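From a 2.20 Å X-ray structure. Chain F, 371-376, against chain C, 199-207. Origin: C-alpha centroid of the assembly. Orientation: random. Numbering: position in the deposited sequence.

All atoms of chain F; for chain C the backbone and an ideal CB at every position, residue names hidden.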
ATOM      1  N   GLY F 371      25.665  12.029 -34.024  1.00 19.22           N
ATOM      2  CA  GLY F 371      25.856  12.823 -32.825  1.00 19.43           C
ATOM      3  C   GLY F 371      24.910  14.013 -32.758  1.00 19.18           C
ATOM      4  O   GLY F 371      23.750  13.924 -33.162  1.00 18.59           O
ATOM      5  N   TYR F 372      25.410  15.134 -32.250  1.00 19.06           N
ATOM      6  CA  TYR F 372      24.609  16.342 -32.113  1.00 19.21           C
ATOM      7  C   TYR F 372      25.015  17.465 -33.052  1.00 20.27           C
ATOM      8  O   TYR F 372      26.164  17.543 -33.485  1.00 20.22           O
ATOM      9  CB  TYR F 372      24.679  16.861 -30.675  1.00 19.43           C
ATOM     10  CG  TYR F 372      24.001  15.949 -29.689  1.00 20.09           C
ATOM     11  CD1 TYR F 372      24.637  14.803 -29.222  1.00 19.61           C
ATOM     12  CD2 TYR F 372      22.693  16.194 -29.273  1.00 19.82           C
ATOM     13  CE1 TYR F 372      23.988  13.921 -28.370  1.00 20.07           C
ATOM     14  CE2 TYR F 372      22.033  15.315 -28.420  1.00 19.41           C
ATOM     15  CZ  TYR F 372      22.689  14.181 -27.977  1.00 19.53           C
ATOM     16  OH  TYR F 372      22.041  13.286 -27.164  1.00 20.18           O
ATOM     17  N   VAL F 373      24.049  18.328 -33.367  1.00 20.64           N
ATOM     18  CA  VAL F 373      24.294  19.483 -34.224  1.00 19.45           C
ATOM     19  C   VAL F 373      25.218  20.399 -33.428  1.00 20.23           C
ATOM     20  O   VAL F 373      24.900  20.800 -32.310  1.00 20.38           O
ATOM     21  CB  VAL F 373      22.985  20.233 -34.549  1.00 19.29           C
ATOM     22  CG1 VAL F 373      23.288  21.479 -35.373  1.00 19.20           C
ATOM     23  CG2 VAL F 373      22.036  19.317 -35.296  1.00 16.11           C
ATOM     24  N   PRO F 374      26.380  20.740 -33.995  1.00 21.25           N
ATOM     25  CA  PRO F 374      27.346  21.603 -33.316  1.00 21.56           C
ATOM     26  C   PRO F 374      27.051  23.095 -33.452  1.00 21.50           C
ATOM     27  O   PRO F 374      26.077  23.494 -34.093  1.00 21.63           O
ATOM     28  CB  PRO F 374      28.647  21.214 -33.989  1.00 20.42           C
ATOM     29  CG  PRO F 374      28.214  21.069 -35.416  1.00 20.41           C
ATOM     30  CD  PRO F 374      26.879  20.339 -35.324  1.00 20.51           C
ATOM     31  N   GLY F 375      27.896  23.915 -32.833  1.00 21.53           N
ATOM     32  CA  GLY F 375      27.728  25.351 -32.938  1.00 22.60           C
ATOM     33  C   GLY F 375      27.251  26.078 -31.697  1.00 23.29           C
ATOM     34  O   GLY F 375      26.532  25.521 -30.867  1.00 22.69           O
ATOM     35  N   THR F 376      27.647  27.343 -31.603  1.00 22.32           N
ATOM     36  CA  THR F 376      27.299  28.205 -30.488  1.00 22.72           C
ATOM     37  C   THR F 376      25.796  28.399 -30.338  1.00 22.46           C
ATOM     38  O   THR F 376      25.297  28.543 -29.225  1.00 24.48           O
ATOM     39  CB  THR F 376      27.954  29.589 -30.647  1.00 22.80           C
ATOM     40  OG1 THR F 376      27.483  30.214 -31.850  1.00 21.31           O
ATOM     41  CG2 THR F 376      29.463  29.446 -30.705  1.00 22.82           C
TER
ATOM     42  N   UNK C 199      30.676  21.531 -23.267  1.00 18.42           N
ATOM     43  CA  UNK C 199      29.905  21.591 -24.506  1.00 18.72           C
ATOM     44  C   UNK C 199      29.710  20.190 -25.050  1.00 18.80           C
ATOM     45  O   UNK C 199      30.547  19.319 -24.831  1.00 18.34           O
ATOM     46  CB  UNK C 199      30.597  22.478 -25.543  1.00 18.72           C
ATOM     47  N   UNK C 200      28.585  19.969 -25.727  1.00 18.44           N
ATOM     48  CA  UNK C 200      28.272  18.663 -26.300  1.00 19.48           C
ATOM     49  C   UNK C 200      29.257  18.333 -27.415  1.00 20.56           C
ATOM     50  O   UNK C 200      29.877  17.269 -27.426  1.00 19.27           O
ATOM     51  CB  UNK C 200      26.836  18.632 -26.828  1.00 19.48           C
ATOM     52  N   UNK C 201      29.402  19.254 -28.357  1.00 23.14           N
ATOM     53  CA  UNK C 201      30.312  19.039 -29.468  1.00 24.97           C
ATOM     54  C   UNK C 201      31.424  20.075 -29.452  1.00 27.13           C
ATOM     55  O   UNK C 201      31.183  21.267 -29.258  1.00 26.10           O
ATOM     56  CB  UNK C 201      29.558  19.085 -30.798  1.00 24.97           C
ATOM     57  N   UNK C 202      32.647  19.603 -29.648  1.00 30.31           N
ATOM     58  CA  UNK C 202      33.795  20.484 -29.623  1.00 33.66           C
ATOM     59  C   UNK C 202      33.960  21.354 -30.850  1.00 37.12           C
ATOM     60  O   UNK C 202      33.356  21.094 -31.892  1.00 36.96           O
ATOM     61  CB  UNK C 202      35.063  19.649 -29.433  1.00 33.66           C
ATOM     62  N   UNK C 203      34.790  22.404 -30.745  1.00 39.67           N
ATOM     63  CA  UNK C 203      35.101  23.375 -31.798  1.00 41.88           C
ATOM     64  C   UNK C 203      35.656  22.739 -33.073  1.00 44.07           C
ATOM     65  O   UNK C 203      35.580  23.334 -34.146  1.00 43.97           O
ATOM     66  CB  UNK C 203      36.107  24.398 -31.268  1.00 41.88           C
ATOM     67  N   UNK C 204      36.217  21.540 -32.949  1.00 47.61           N
ATOM     68  CA  UNK C 204      36.805  20.836 -34.088  1.00 51.89           C
ATOM     69  C   UNK C 204      35.860  20.467 -35.230  1.00 54.69           C
ATOM     70  O   UNK C 204      36.217  20.633 -36.394  1.00 55.56           O
ATOM     71  CB  UNK C 204      37.460  19.551 -33.577  1.00 51.89           C
ATOM     72  N   UNK C 205      34.669  19.958 -34.923  1.00 58.01           N
ATOM     73  CA  UNK C 205      33.753  19.588 -35.996  1.00 61.45           C
ATOM     74  C   UNK C 205      33.048  20.820 -36.575  1.00 63.59           C
ATOM     75  O   UNK C 205      32.359  20.733 -37.599  1.00 64.40           O
ATOM     76  CB  UNK C 205      32.721  18.582 -35.484  1.00 61.45           C
ATOM     77  N   UNK C 206      33.223  21.966 -35.923  1.00 65.67           N
ATOM     78  CA  UNK C 206      32.612  23.211 -36.384  1.00 66.99           C
ATOM     79  C   UNK C 206      33.633  24.226 -36.890  1.00 68.13           C
ATOM     80  O   UNK C 206      33.281  25.107 -37.673  1.00 67.89           O
ATOM     81  CB  UNK C 206      31.794  23.834 -35.251  1.00 66.99           C
ATOM     82  N   UNK C 207      34.892  24.095 -36.466  1.00 69.77           N
ATOM     83  CA  UNK C 207      35.931  25.041 -36.882  1.00 71.25           C
ATOM     84  C   UNK C 207      36.292  24.976 -38.358  1.00 72.19           C
ATOM     85  O   UNK C 207      37.152  25.726 -38.834  1.00 72.70           O
ATOM     86  CB  UNK C 207      37.196  24.800 -36.056  1.00 71.25           C
TER

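Position 199 has extended backbone angles (-155/149), and its ideal CB finds no atom of chain F within 5.5 Å, so this contact leaves the choice open. The deposited residue is C:Phe199, which makes no contact with chain F.

At position 200 CA-to-CB points toward chain F, and the ideal CB lies 4.8 Å from F:Tyr372 CB. What chain F offers is the flank of an aromatic side chain; a small or medium apolar residue, such as alanine, valine, leucine or isoleucine, would suit it. C:Val200 is found, with chi1 t, and its CG1 approaches F:Tyr372 CD1 to 3.6 Å, meeting the ring obliquely.

Position 201 also points toward chain F. Its ideal CB is 3.9 Å from F:Pro374 CB, but 4.6 Å from F:Tyr372 O and 5.2 Å from F:Val373 O, so an apolar surface and backbone polar groups adjoin the same site. A compact side chain combining carbon with a polar atom fits well; serine or threonine would meet both needs, valine only the apolar one. C:Thr201 serves both surroundings: CG2 packs 3.8 Å from F:Pro374 CB, while OG1 hydrogen-bonds to two waters. Water 1, 2.8 Å from C:Thr201 OG1, accepts from F:Tyr372 N at 2.8 Å; water 2, 3.0 Å from C:Thr201 OG1, donates to F:Val373 O at 2.7 Å.

Positions 202 to 204 carry the chain through the first three places of a type I turn and touch nothing in chain F. At 202 a CB would point away, and phi/psi of -75/164 does not demand glycine; C:Gly202 is deposited. Position 203, at phi -57, could accept proline, and C:Pro203 occupies it. At 204 the ideal CB has nothing of chain F within 5.5 Å, so most residues would do; C:Glu204 is found.

Position 205 closes the turn and points toward chain F, its ideal CB 5.1 Å from F:Pro374 CB. That gap favours a longer apolar chain, such as leucine, isoleucine or methionine. C:Ile205 spans it, placing CD1 3.4 Å from F:Pro374 CG, although the residue is poorly ordered and its chi1 of 96° lies between wells.

Position 206 is nearer, with its ideal CB 4.3 Å from F:Pro374 CB and 4.6 Å from F:Gly375 N, which suggests a short side chain such as alanine, serine, threonine or valine. C:Thr206 turns its methyl inward: CG2 lies 3.4 Å from F:Pro374 CG and 3.6 Å from F:Gly375 N. Poor order and chi1 of 12° advise caution.

Position 207 is out of reach, compatible with many residues; C:Lys207 is deposited and makes no contact with chain F.

Chain C 199-207: FVTGPEITK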
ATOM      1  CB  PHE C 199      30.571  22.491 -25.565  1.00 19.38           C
ATOM      2  CG  PHE C 199      32.077  22.384 -25.633  1.00 19.15           C
ATOM      3  CD1 PHE C 199      32.875  23.466 -25.267  1.00 19.59           C
ATOM      4  CD2 PHE C 199      32.695  21.229 -26.103  1.00 19.84           C
ATOM      5  CE1 PHE C 199      34.262  23.399 -25.374  1.00 20.27           C
ATOM      6  CE2 PHE C 199      34.087  21.152 -26.212  1.00 20.80           C
ATOM      7  CZ  PHE C 199      34.870  22.239 -25.848  1.00 18.81           C
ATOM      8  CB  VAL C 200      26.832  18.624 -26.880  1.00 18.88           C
ATOM      9  CG1 VAL C 200      26.605  17.314 -27.607  1.00 18.93           C
ATOM     10  CG2 VAL C 200      25.804  18.791 -25.765  1.00 17.23           C
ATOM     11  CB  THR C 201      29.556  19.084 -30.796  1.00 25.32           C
ATOM     12  OG1 THR C 201      28.396  18.245 -30.700  1.00 23.65           O
ATOM     13  CG2 THR C 201      30.443  18.580 -31.931  1.00 24.43           C
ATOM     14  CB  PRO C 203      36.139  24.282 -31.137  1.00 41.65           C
ATOM     15  CG  PRO C 203      35.804  24.199 -29.691  1.00 42.03           C
ATOM     16  CD  PRO C 203      35.513  22.736 -29.505  1.00 40.36           C
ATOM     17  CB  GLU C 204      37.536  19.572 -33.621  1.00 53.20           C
ATOM     18  CG  GLU C 204      37.052  18.986 -32.299  1.00 56.46           C
ATOM     19  CD  GLU C 204      37.631  19.716 -31.095  1.00 57.59           C
ATOM     20  OE1 GLU C 204      37.172  20.831 -30.784  1.00 57.70           O
ATOM     21  OE2 GLU C 204      38.559  19.174 -30.459  1.00 59.39           O
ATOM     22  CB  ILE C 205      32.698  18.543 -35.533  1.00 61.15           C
ATOM     23  CG1 ILE C 205      31.396  19.229 -35.121  1.00 61.37           C
ATOM     24  CG2 ILE C 205      33.260  17.723 -34.378  1.00 61.39           C
ATOM     25  CD1 ILE C 205      30.190  18.296 -35.147  1.00 61.48           C
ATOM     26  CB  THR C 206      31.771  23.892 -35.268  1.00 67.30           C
ATOM     27  OG1 THR C 206      32.045  23.279 -33.997  1.00 66.83           O
ATOM     28  CG2 THR C 206      30.277  23.785 -35.585  1.00 67.28           C
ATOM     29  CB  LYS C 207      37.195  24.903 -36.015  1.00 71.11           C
ATOM     30  CG  LYS C 207      37.917  23.564 -36.038  1.00 70.86           C
ATOM     31  CD  LYS C 207      39.092  23.628 -35.060  1.00 70.27           C
ATOM     32  CE  LYS C 207      39.889  22.337 -35.020  1.00 69.98           C
ATOM     33  NZ  LYS C 207      41.039  22.430 -34.068  1.00 69.49           N
TER
HETATM   34  O   HOH W   1      28.113  15.649 -31.590  1.00 22.16           O
HETATM   35  O   HOH W   2      25.993  19.853 -29.984  1.00 29.94           O
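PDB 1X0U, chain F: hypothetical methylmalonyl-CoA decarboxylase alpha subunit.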